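Local coordinates for hypothetical zinc-type alcohol dehydrogenase-like protein in PRE5-FET4 intergenic region (Saccharomyces cerevisiae, PDB 1PIW) that reduces a broad range of aromatic and aliphatic aldehydes to alcohols with NADPH, working as a zinc-dependent, medium-chain alcohol dehydrogenase of the cinnamyl alcohol dehydrogenase type, at residues I50-G58 with I275-M283; C163-R174 with S299-L310. All coordinates share one frame; numbering follows the deposited sequence.

Interaction 1: residues I50-G58 with I275-M283; sequences IHCAAGHWG and ISIPEQHEM. With NAP (NADP nicotinamide-adenine-dinucleotide phosphate), chain E.
Trp57 and His51 both turn to the carbonyl oxygen of Ile277. Trp57 NE1 meets Ile277 O at the rim of the indole, near its plane, in a weak hydrogen bond of 3.4 Å. The same oxygen lies over the centre of the His51 imidazole, 4.0 Å from CE1. A shorter bond to it comes from the coenzyme: ribose hydroxyl O2D of NADP donates to Ile277 O at 3.0 Å, while O3D makes weak, long bonds with Ile277 N and O. His51 NE2 lies 3.2 Å from O3D, which places this ribose between the two segments. His51 and Ile277 are established NADP-binding residues.

A second shell positions these groups. His51 CB rests on one face of the indole, and the CG2 methyl of Ile277 comes within 4.1 Å of Trp57 CZ2, the two side chains crossing at about a right angle. Beyond the helix end a Schellman motif at Gly55 leads into a type I turn from Gly55 to Gly58. Within this turn His56 O accepts from Gln280 N at 3.1 Å. With CG of Gln280 between its backbone N and carbonyl carbon (chi1 69°), the chain, extended beyond CG, runs alongside His56 O, and OE1 ends 4.0 Å from Gly58 CA.

The end of helix 47-53 and the turn after it meet the loop that follows strand 270-274 across the coenzyme cleft. Ile50 packs on Phe337 and Met340 of helix 330-342, Ile275 is backbone-bonded to Val249 of strand 244-249, and Pro278 touches Pro288 of the second subunit.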
loop_
_atom_site.group_PDB
_atom_site.type_symbol
_atom_site.label_atom_id
_atom_site.label_comp_id
_atom_site.label_asym_id
_atom_site.label_seq_id
_atom_site.Cartn_x
_atom_site.Cartn_y
_atom_site.Cartn_z
ATOM N N ILE A 50 -10.288 4.372 -25.743
ATOM C CA ILE A 50 -10.787 5.744 -25.811
ATOM C C ILE A 50 -9.730 6.780 -25.440
ATOM O O ILE A 50 -9.386 7.643 -26.243
ATOM C CB ILE A 50 -12.031 5.914 -24.900
ATOM C CG1 ILE A 50 -13.061 4.836 -25.231
ATOM C CG2 ILE A 50 -12.670 7.281 -25.117
ATOM C CD1 ILE A 50 -13.487 4.812 -26.689
ATOM N N HIS A 51 -9.216 6.684 -24.222
ATOM C CA HIS A 51 -8.187 7.601 -23.737
ATOM C C HIS A 51 -7.136 7.837 -24.803
ATOM O O HIS A 51 -6.750 8.972 -25.091
ATOM C CB HIS A 51 -7.477 7.008 -22.523
ATOM C CG HIS A 51 -8.313 6.954 -21.283
ATOM N ND1 HIS A 51 -8.532 8.056 -20.486
ATOM C CD2 HIS A 51 -8.950 5.921 -20.684
ATOM C CE1 HIS A 51 -9.264 7.703 -19.445
ATOM N NE2 HIS A 51 -9.530 6.413 -19.542
ATOM N N CYS A 52 -6.666 6.736 -25.374
ATOM C CA CYS A 52 -5.637 6.771 -26.389
ATOM C C CYS A 52 -6.070 7.496 -27.657
ATOM O O CYS A 52 -5.411 8.446 -28.089
ATOM C CB CYS A 52 -5.217 5.345 -26.722
ATOM S SG CYS A 52 -3.599 5.229 -27.464
ATOM N N ALA A 53 -7.175 7.057 -28.251
ATOM C CA ALA A 53 -7.668 7.658 -29.489
ATOM C C ALA A 53 -7.996 9.136 -29.325
ATOM O O ALA A 53 -7.753 9.944 -30.214
ATOM C CB ALA A 53 -8.889 6.894 -29.983
ATOM N N ALA A 54 -8.549 9.480 -28.174
ATOM C CA ALA A 54 -8.905 10.852 -27.890
ATOM C C ALA A 54 -7.660 11.659 -27.597
ATOM O O ALA A 54 -7.733 12.854 -27.335
ATOM C CB ALA A 54 -9.826 10.899 -26.713
ATOM N N GLY A 55 -6.511 11.000 -27.632
ATOM C CA GLY A 55 -5.264 11.688 -27.364
ATOM C C GLY A 55 -5.067 12.090 -25.914
ATOM O O GLY A 55 -4.284 12.991 -25.629
ATOM N N HIS A 56 -5.770 11.426 -25.000
ATOM C CA HIS A 56 -5.663 11.724 -23.570
ATOM C C HIS A 56 -4.313 11.363 -23.006
ATOM O O HIS A 56 -3.895 11.909 -21.992
ATOM C CB HIS A 56 -6.713 10.958 -22.781
ATOM C CG HIS A 56 -8.083 11.527 -22.904
ATOM N ND1 HIS A 56 -8.471 12.294 -23.979
ATOM C CD2 HIS A 56 -9.165 11.431 -22.098
ATOM C CE1 HIS A 56 -9.734 12.651 -23.829
ATOM N NE2 HIS A 56 -10.177 12.140 -22.696
ATOM N N TRP A 57 -3.635 10.435 -23.665
ATOM C CA TRP A 57 -2.339 9.982 -23.194
ATOM C C TRP A 57 -1.160 10.645 -23.865
ATOM O O TRP A 57 -0.006 10.287 -23.605
ATOM C CB TRP A 57 -2.232 8.476 -23.367
ATOM C CG TRP A 57 -3.068 7.717 -22.396
ATOM C CD1 TRP A 57 -3.579 8.174 -21.207
ATOM C CD2 TRP A 57 -3.420 6.337 -22.483
ATOM N NE1 TRP A 57 -4.224 7.155 -20.548
ATOM C CE2 TRP A 57 -4.142 6.014 -21.305
ATOM C CE3 TRP A 57 -3.194 5.334 -23.440
ATOM C CZ2 TRP A 57 -4.639 4.729 -21.058
ATOM C CZ3 TRP A 57 -3.686 4.056 -23.195
ATOM C CH2 TRP A 57 -4.402 3.766 -22.009
ATOM N N GLY A 58 -1.446 11.613 -24.724
ATOM C CA GLY A 58 -0.378 12.299 -25.414
ATOM C C GLY A 58 -0.534 12.080 -26.896
ATOM O O GLY A 58 -1.321 11.239 -27.332
ATOM N N ILE A 275 -6.687 0.794 -10.285
ATOM C CA ILE A 275 -6.412 0.163 -11.560
ATOM C C ILE A 275 -6.389 1.144 -12.729
ATOM O O ILE A 275 -5.918 0.815 -13.823
ATOM C CB ILE A 275 -7.469 -0.941 -11.794
ATOM C CG1 ILE A 275 -6.798 -2.306 -11.630
ATOM C CG2 ILE A 275 -8.236 -0.717 -13.102
ATOM C CD1 ILE A 275 -5.423 -2.412 -12.256
ATOM N N SER A 276 -6.855 2.363 -12.475
ATOM C CA SER A 276 -6.948 3.377 -13.511
ATOM C C SER A 276 -5.719 4.171 -13.919
ATOM O O SER A 276 -4.745 4.320 -13.179
ATOM C CB SER A 276 -8.077 4.359 -13.170
ATOM O OG SER A 276 -7.843 5.025 -11.944
ATOM N N ILE A 277 -5.825 4.696 -15.133
ATOM C CA ILE A 277 -4.810 5.510 -15.772
ATOM C C ILE A 277 -5.578 6.642 -16.476
ATOM O O ILE A 277 -5.895 6.565 -17.668
ATOM C CB ILE A 277 -4.039 4.663 -16.793
ATOM C CG1 ILE A 277 -3.538 3.390 -16.105
ATOM C CG2 ILE A 277 -2.909 5.474 -17.415
ATOM C CD1 ILE A 277 -3.011 2.341 -17.057
ATOM N N PRO A 278 -5.897 7.708 -15.729
ATOM C CA PRO A 278 -6.632 8.875 -16.222
ATOM C C PRO A 278 -5.863 9.749 -17.203
ATOM O O PRO A 278 -4.690 9.491 -17.498
ATOM C CB PRO A 278 -6.971 9.624 -14.940
ATOM C CG PRO A 278 -5.759 9.371 -14.100
ATOM C CD PRO A 278 -5.515 7.890 -14.316
ATOM N N GLU A 279 -6.536 10.784 -17.705
ATOM C CA GLU A 279 -5.908 11.705 -18.640
ATOM C C GLU A 279 -4.538 12.052 -18.058
ATOM O O GLU A 279 -4.350 12.057 -16.838
ATOM C CB GLU A 279 -6.749 12.989 -18.807
ATOM C CG GLU A 279 -6.692 13.972 -17.615
ATOM C CD GLU A 279 -7.379 15.321 -17.889
ATOM O OE1 GLU A 279 -8.625 15.350 -18.046
ATOM O OE2 GLU A 279 -6.667 16.353 -17.945
ATOM N N GLN A 280 -3.585 12.325 -18.936
ATOM C CA GLN A 280 -2.235 12.674 -18.527
ATOM C C GLN A 280 -2.232 13.817 -17.514
ATOM O O GLN A 280 -1.257 14.013 -16.794
ATOM C CB GLN A 280 -1.442 13.094 -19.751
ATOM C CG GLN A 280 -1.926 14.403 -20.311
ATOM C CD GLN A 280 -1.522 14.599 -21.738
ATOM O OE1 GLN A 280 -0.355 14.438 -22.084
ATOM N NE2 GLN A 280 -2.486 14.957 -22.586
ATOM N N HIS A 281 -3.324 14.575 -17.463
ATOM C CA HIS A 281 -3.420 15.705 -16.543
ATOM C C HIS A 281 -4.239 15.403 -15.298
ATOM O O HIS A 281 -5.323 15.960 -15.109
ATOM C CB HIS A 281 -4.014 16.923 -17.261
ATOM C CG HIS A 281 -3.215 17.371 -18.441
ATOM N ND1 HIS A 281 -1.930 17.855 -18.326
ATOM C CD2 HIS A 281 -3.500 17.367 -19.765
ATOM C CE1 HIS A 281 -1.456 18.127 -19.528
ATOM N NE2 HIS A 281 -2.388 17.839 -20.419
ATOM N N GLU A 282 -3.715 14.524 -14.456
ATOM C CA GLU A 282 -4.380 14.151 -13.215
ATOM C C GLU A 282 -3.394 13.444 -12.296
ATOM O O GLU A 282 -2.473 12.758 -12.750
ATOM C CB GLU A 282 -5.563 13.209 -13.471
ATOM C CG GLU A 282 -6.790 13.828 -14.117
ATOM C CD GLU A 282 -8.011 12.930 -14.003
ATOM O OE1 GLU A 282 -9.041 13.250 -14.626
ATOM O OE2 GLU A 282 -7.944 11.909 -13.282
ATOM N N MET A 283 -3.603 13.609 -10.999
ATOM C CA MET A 283 -2.745 12.976 -10.012
ATOM C C MET A 283 -3.584 12.141 -9.034
ATOM O O MET A 283 -4.815 12.234 -9.000
ATOM C CB MET A 283 -1.961 14.048 -9.242
ATOM C CG MET A 283 -1.131 14.982 -10.112
ATOM S SD MET A 283 0.206 14.146 -10.964
ATOM C CE MET A 283 1.177 13.591 -9.563
HETATM P PA NAP E . -15.363 2.305 -18.664
HETATM O O1A NAP E . -14.599 3.318 -19.298
HETATM O O2A NAP E . -16.410 1.404 -19.322
HETATM O O5B NAP E . -16.076 2.959 -17.391
HETATM C C5B NAP E . -15.257 3.650 -16.410
HETATM C C4B NAP E . -16.226 3.714 -15.216
HETATM O O4B NAP E . -15.522 4.396 -14.077
HETATM C C3B NAP E . -17.502 4.582 -15.402
HETATM O O3B NAP E . -18.557 3.726 -15.868
HETATM C C2B NAP E . -17.722 5.170 -14.022
HETATM O O2B NAP E . -18.386 4.300 -13.112
HETATM C C1B NAP E . -16.281 5.474 -13.524
HETATM N N9A NAP E . -15.892 6.860 -13.909
HETATM C C8A NAP E . -15.789 7.512 -15.126
HETATM N N7A NAP E . -15.410 8.783 -15.039
HETATM C C5A NAP E . -15.255 8.982 -13.675
HETATM C C6A NAP E . -14.867 10.142 -12.961
HETATM N N6A NAP E . -14.557 11.341 -13.475
HETATM N N1A NAP E . -14.793 10.048 -11.567
HETATM C C2A NAP E . -15.093 8.845 -10.913
HETATM N N3A NAP E . -15.480 7.685 -11.583
HETATM C C4A NAP E . -15.546 7.799 -12.970
HETATM O O3 NAP E . -14.425 1.279 -17.934
HETATM P PN NAP E . -12.985 0.738 -18.206
HETATM O O1N NAP E . -12.775 0.487 -19.635
HETATM O O2N NAP E . -12.847 -0.409 -17.299
HETATM O O5D NAP E . -12.089 1.943 -17.763
HETATM C C5D NAP E . -10.745 1.967 -18.253
HETATM C C4D NAP E . -9.879 2.555 -17.197
HETATM O O4D NAP E . -9.033 1.487 -16.706
HETATM C C3D NAP E . -8.929 3.637 -17.768
HETATM O O3D NAP E . -8.760 4.748 -16.866
HETATM C C2D NAP E . -7.657 2.865 -18.030
HETATM O O2D NAP E . -6.508 3.673 -18.009
HETATM C C1D NAP E . -7.633 1.847 -16.948
HETATM P P2B NAP E . -19.481 4.791 -12.050
HETATM O O1X NAP E . -18.694 5.297 -10.856
HETATM O O2X NAP E . -20.167 5.867 -12.803
HETATM O O3X NAP E . -20.280 3.573 -11.716
#

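Interaction 2: residues C163-R174 with S299-L310. With ZN (zinc ion), chain D.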
loop_
_atom_site.group_PDB
_atom_site.type_symbol
_atom_site.label_atom_id
_atom_site.label_comp_id
_atom_site.label_asym_id
_atom_site.label_seq_id
_atom_site.Cartn_x
_atom_site.Cartn_y
_atom_site.Cartn_z
ATOM N N CYS A 163 -8.258 -8.172 -21.053
ATOM C CA CYS A 163 -7.628 -6.956 -20.522
ATOM C C CYS A 163 -8.428 -6.352 -19.374
ATOM O O CYS A 163 -7.984 -6.337 -18.221
ATOM C CB CYS A 163 -7.455 -5.887 -21.591
ATOM S SG CYS A 163 -6.664 -4.444 -20.875
ATOM N N GLY A 164 -9.603 -5.836 -19.699
ATOM C CA GLY A 164 -10.427 -5.265 -18.662
ATOM C C GLY A 164 -10.534 -6.261 -17.529
ATOM O O GLY A 164 -10.355 -5.904 -16.361
ATOM N N GLY A 165 -10.814 -7.518 -17.877
ATOM C CA GLY A 165 -10.947 -8.559 -16.872
ATOM C C GLY A 165 -9.638 -8.820 -16.151
ATOM O O GLY A 165 -9.525 -8.633 -14.937
ATOM N N LEU A 166 -8.632 -9.249 -16.901
ATOM C CA LEU A 166 -7.338 -9.536 -16.315
ATOM C C LEU A 166 -6.866 -8.400 -15.419
ATOM O O LEU A 166 -6.201 -8.635 -14.417
ATOM C CB LEU A 166 -6.314 -9.770 -17.415
ATOM C CG LEU A 166 -4.906 -9.985 -16.892
ATOM C CD1 LEU A 166 -4.929 -11.216 -16.047
ATOM C CD2 LEU A 166 -3.921 -10.126 -18.033
ATOM N N THR A 167 -7.223 -7.171 -15.775
ATOM C CA THR A 167 -6.804 -6.004 -15.004
ATOM C C THR A 167 -7.320 -5.930 -13.562
ATOM O O THR A 167 -6.643 -5.350 -12.697
ATOM C CB THR A 167 -7.147 -4.699 -15.766
ATOM O OG1 THR A 167 -6.147 -4.460 -16.762
ATOM C CG2 THR A 167 -7.185 -3.513 -14.834
ATOM N N VAL A 168 -8.501 -6.508 -13.308
ATOM C CA VAL A 168 -9.087 -6.544 -11.956
ATOM C C VAL A 168 -8.698 -7.854 -11.332
ATOM O O VAL A 168 -8.533 -7.962 -10.119
ATOM C CB VAL A 168 -10.612 -6.606 -11.922
ATOM C CG1 VAL A 168 -11.124 -5.704 -10.827
ATOM C CG2 VAL A 168 -11.196 -6.295 -13.279
ATOM N N TYR A 169 -8.582 -8.869 -12.173
ATOM C CA TYR A 169 -8.246 -10.179 -11.672
ATOM C C TYR A 169 -6.887 -10.214 -11.008
ATOM O O TYR A 169 -6.753 -10.737 -9.911
ATOM C CB TYR A 169 -8.316 -11.224 -12.786
ATOM C CG TYR A 169 -7.959 -12.602 -12.291
ATOM C CD1 TYR A 169 -8.607 -13.151 -11.183
ATOM C CD2 TYR A 169 -6.959 -13.343 -12.903
ATOM C CE1 TYR A 169 -8.264 -14.403 -10.694
ATOM C CE2 TYR A 169 -6.603 -14.599 -12.422
ATOM C CZ TYR A 169 -7.258 -15.121 -11.316
ATOM O OH TYR A 169 -6.887 -16.349 -10.833
ATOM N N SER A 170 -5.884 -9.643 -11.658
ATOM C CA SER A 170 -4.549 -9.651 -11.085
ATOM C C SER A 170 -4.512 -9.040 -9.680
ATOM O O SER A 170 -4.026 -9.668 -8.736
ATOM C CB SER A 170 -3.568 -8.927 -11.999
ATOM O OG SER A 170 -2.265 -9.423 -11.793
ATOM N N PRO A 171 -5.021 -7.810 -9.512
ATOM C CA PRO A 171 -4.984 -7.243 -8.160
ATOM C C PRO A 171 -5.818 -8.042 -7.154
ATOM O O PRO A 171 -5.422 -8.208 -5.994
ATOM C CB PRO A 171 -5.508 -5.819 -8.363
ATOM C CG PRO A 171 -6.386 -5.945 -9.554
ATOM C CD PRO A 171 -5.588 -6.844 -10.466
ATOM N N LEU A 172 -6.967 -8.544 -7.598
ATOM C CA LEU A 172 -7.827 -9.313 -6.705
ATOM C C LEU A 172 -7.095 -10.521 -6.133
ATOM O O LEU A 172 -6.991 -10.647 -4.919
ATOM C CB LEU A 172 -9.103 -9.747 -7.426
ATOM C CG LEU A 172 -10.144 -8.643 -7.620
ATOM C CD1 LEU A 172 -11.378 -9.208 -8.318
ATOM C CD2 LEU A 172 -10.505 -8.061 -6.271
ATOM N N VAL A 173 -6.580 -11.394 -6.997
ATOM C CA VAL A 173 -5.837 -12.573 -6.548
ATOM C C VAL A 173 -4.686 -12.141 -5.654
ATOM O O VAL A 173 -4.649 -12.420 -4.461
ATOM C CB VAL A 173 -5.193 -13.342 -7.703
ATOM C CG1 VAL A 173 -4.738 -14.669 -7.218
ATOM C CG2 VAL A 173 -6.148 -13.509 -8.831
ATOM N N ARG A 174 -3.735 -11.452 -6.250
ATOM C CA ARG A 174 -2.588 -10.988 -5.508
ATOM C C ARG A 174 -2.931 -10.412 -4.134
ATOM O O ARG A 174 -2.177 -10.584 -3.192
ATOM C CB ARG A 174 -1.840 -9.947 -6.339
ATOM C CG ARG A 174 -1.438 -10.464 -7.704
ATOM C CD ARG A 174 -0.375 -9.602 -8.356
ATOM N NE ARG A 174 0.119 -10.218 -9.581
ATOM C CZ ARG A 174 1.311 -9.971 -10.100
ATOM N NH1 ARG A 174 2.119 -9.119 -9.483
ATOM N NH2 ARG A 174 1.690 -10.566 -11.224
ATOM N N SER A 299 -1.887 -0.748 -9.939
ATOM C CA SER A 299 -1.645 -2.043 -10.579
ATOM C C SER A 299 -1.807 -2.020 -12.095
ATOM O O SER A 299 -2.700 -1.360 -12.631
ATOM C CB SER A 299 -2.574 -3.105 -9.995
ATOM O OG SER A 299 -2.459 -4.327 -10.704
ATOM N N ALA A 300 -0.936 -2.751 -12.783
ATOM C CA ALA A 300 -0.956 -2.835 -14.242
ATOM C C ALA A 300 -1.840 -3.979 -14.685
ATOM O O ALA A 300 -2.729 -4.426 -13.943
ATOM C CB ALA A 300 0.427 -3.069 -14.754
ATOM N N LEU A 301 -1.595 -4.467 -15.895
ATOM C CA LEU A 301 -2.373 -5.582 -16.405
ATOM C C LEU A 301 -1.992 -6.745 -15.506
ATOM O O LEU A 301 -1.390 -6.567 -14.434
ATOM C CB LEU A 301 -1.955 -5.911 -17.834
ATOM C CG LEU A 301 -1.603 -4.715 -18.724
ATOM C CD1 LEU A 301 -0.620 -5.139 -19.783
ATOM C CD2 LEU A 301 -2.859 -4.128 -19.347
ATOM N N GLY A 302 -2.326 -7.946 -15.945
ATOM C CA GLY A 302 -1.959 -9.105 -15.165
ATOM C C GLY A 302 -0.899 -9.873 -15.918
ATOM O O GLY A 302 -0.519 -9.507 -17.023
ATOM N N SER A 303 -0.404 -10.934 -15.301
ATOM C CA SER A 303 0.594 -11.784 -15.928
ATOM C C SER A 303 -0.203 -12.696 -16.846
ATOM O O SER A 303 -1.420 -12.836 -16.692
ATOM C CB SER A 303 1.287 -12.633 -14.879
ATOM O OG SER A 303 0.343 -13.490 -14.256
ATOM N N ILE A 304 0.469 -13.310 -17.807
ATOM C CA ILE A 304 -0.220 -14.223 -18.706
ATOM C C ILE A 304 -0.683 -15.452 -17.897
ATOM O O ILE A 304 -1.709 -16.059 -18.194
ATOM C CB ILE A 304 0.706 -14.633 -19.903
ATOM C CG1 ILE A 304 2.188 -14.611 -19.469
ATOM C CG2 ILE A 304 0.516 -13.646 -21.072
ATOM C CD1 ILE A 304 2.546 -15.425 -18.166
ATOM N N LYS A 305 0.069 -15.792 -16.857
ATOM C CA LYS A 305 -0.280 -16.915 -16.008
ATOM C C LYS A 305 -1.661 -16.617 -15.430
ATOM O O LYS A 305 -2.605 -17.412 -15.573
ATOM C CB LYS A 305 0.766 -17.055 -14.896
ATOM C CG LYS A 305 0.408 -18.011 -13.760
ATOM C CD LYS A 305 1.595 -18.140 -12.811
ATOM C CE LYS A 305 1.267 -18.852 -11.499
ATOM N NZ LYS A 305 0.515 -18.016 -10.499
ATOM N N GLU A 306 -1.774 -15.457 -14.789
ATOM C CA GLU A 306 -3.034 -15.026 -14.203
ATOM C C GLU A 306 -4.091 -14.980 -15.294
ATOM O O GLU A 306 -5.234 -15.337 -15.057
ATOM C CB GLU A 306 -2.877 -13.644 -13.574
ATOM C CG GLU A 306 -1.848 -13.619 -12.460
ATOM C CD GLU A 306 -1.542 -12.225 -11.960
ATOM O OE1 GLU A 306 -1.177 -11.371 -12.782
ATOM O OE2 GLU A 306 -1.660 -11.986 -10.747
ATOM N N LEU A 307 -3.711 -14.553 -16.496
ATOM C CA LEU A 307 -4.677 -14.482 -17.588
ATOM C C LEU A 307 -5.265 -15.844 -17.921
ATOM O O LEU A 307 -6.442 -15.949 -18.284
ATOM C CB LEU A 307 -4.056 -13.882 -18.845
ATOM C CG LEU A 307 -5.082 -13.643 -19.960
ATOM C CD1 LEU A 307 -6.398 -13.176 -19.372
ATOM C CD2 LEU A 307 -4.549 -12.613 -20.942
ATOM N N ASN A 308 -4.451 -16.889 -17.808
ATOM C CA ASN A 308 -4.947 -18.223 -18.087
ATOM C C ASN A 308 -5.782 -18.650 -16.892
ATOM O O ASN A 308 -6.825 -19.277 -17.040
ATOM C CB ASN A 308 -3.791 -19.183 -18.341
ATOM C CG ASN A 308 -3.211 -19.040 -19.747
ATOM O OD1 ASN A 308 -3.925 -19.180 -20.748
ATOM N ND2 ASN A 308 -1.911 -18.768 -19.829
ATOM N N GLN A 309 -5.328 -18.288 -15.700
ATOM C CA GLN A 309 -6.079 -18.608 -14.488
ATOM C C GLN A 309 -7.526 -18.072 -14.572
ATOM O O GLN A 309 -8.483 -18.761 -14.208
ATOM C CB GLN A 309 -5.398 -17.986 -13.262
ATOM C CG GLN A 309 -4.204 -18.743 -12.744
ATOM C CD GLN A 309 -3.574 -18.046 -11.559
ATOM O OE1 GLN A 309 -4.249 -17.313 -10.828
ATOM N NE2 GLN A 309 -2.277 -18.277 -11.346
ATOM N N LEU A 310 -7.664 -16.829 -15.037
ATOM C CA LEU A 310 -8.965 -16.190 -15.168
ATOM C C LEU A 310 -9.774 -16.934 -16.216
ATOM O O LEU A 310 -10.914 -17.340 -15.972
ATOM C CB LEU A 310 -8.804 -14.718 -15.575
ATOM C CG LEU A 310 -10.111 -13.939 -15.772
ATOM C CD1 LEU A 310 -10.944 -14.062 -14.514
ATOM C CD2 LEU A 310 -9.841 -12.481 -16.057
HETATM ZN ZN ZN D . -7.239 -2.156 -21.395
#
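Glu306 reaches across from helix 304-310 into a hole formed by Leu166, Tyr169, Ser170 and Arg174, a knob-into-hole contact. Its CB lies 4.0 Å from Tyr169 CE2 and equally far from Leu166 CD1. CG stands anti to the carbonyl carbon (chi1 -61°), and the chain then runs extended, carrying the carboxylate to the N-terminal end of its own helix. There OE1 takes the Ser303 N-H on its anti lone pair at 2.7 Å. Ser170 OG lies beside the carboxylate, but its placement is doubtful. OE2 receives Arg174 NE at 2.8 Å, N-H...O 173°, on its syn side, in the guanidinium plane but tilted out of the carboxylate plane; NH2 adds a weak bond to OE1, completing the salt bridge. Arg174 has a second partner, Asn110, whose OD1 accepts from NH1.

The bond from Ser303 N to OE1, with its counterpart from Glu306 N to the less surely placed Ser303 OG, makes a capping box. The helix so begun follows strand 295-298, an outermost strand of the six-stranded parallel Rossmann-type sheet, after a short loop, and its axis crosses that of helix 163-174 at 103° and 9.6 Å. In that loop Gly302 packs against Leu166 and Ser170, where a side chain would clash with Leu166 CD1.

Leu166 fits between Gly302 and Leu307, with CD2 3.8 Å from Leu307 CB. Further along, Leu310 slides past Tyr169 over one ring face, CB reaching 3.5 Å from Tyr169 CD2. Towards the catalytic site, Leu301 CD2 approaches Cys163 SG, which binds zinc at 2.4 Å beside Cys46 and His68. Both Ser299 and Leu301 are NADP-binding residues.

Overall arrangement
From the N terminus, 50-58 comes first, within the GroES-like catalytic domain, on helix 47-53 and the turn after it; the chain then passes through 163-174, on the helix leading towards the Rossmann sheet. The loop opened at 50-58 closes at 275-283, after strand 270-274, as interaction 1. The loop opened at 163-174 closes later, at 299-310 beyond strand 295-298, as interaction 2, so the two loops cross rather than nest. Interaction 1 joins catalytic and coenzyme domains across the cleft; interaction 2 packs helix 161-174, which carries a ligand of the catalytic zinc, against helix 304-316 and the loop before it. Their centres lie 21 Å apart, yet Ile275 packs against Thr167, Pro171 and Ser299.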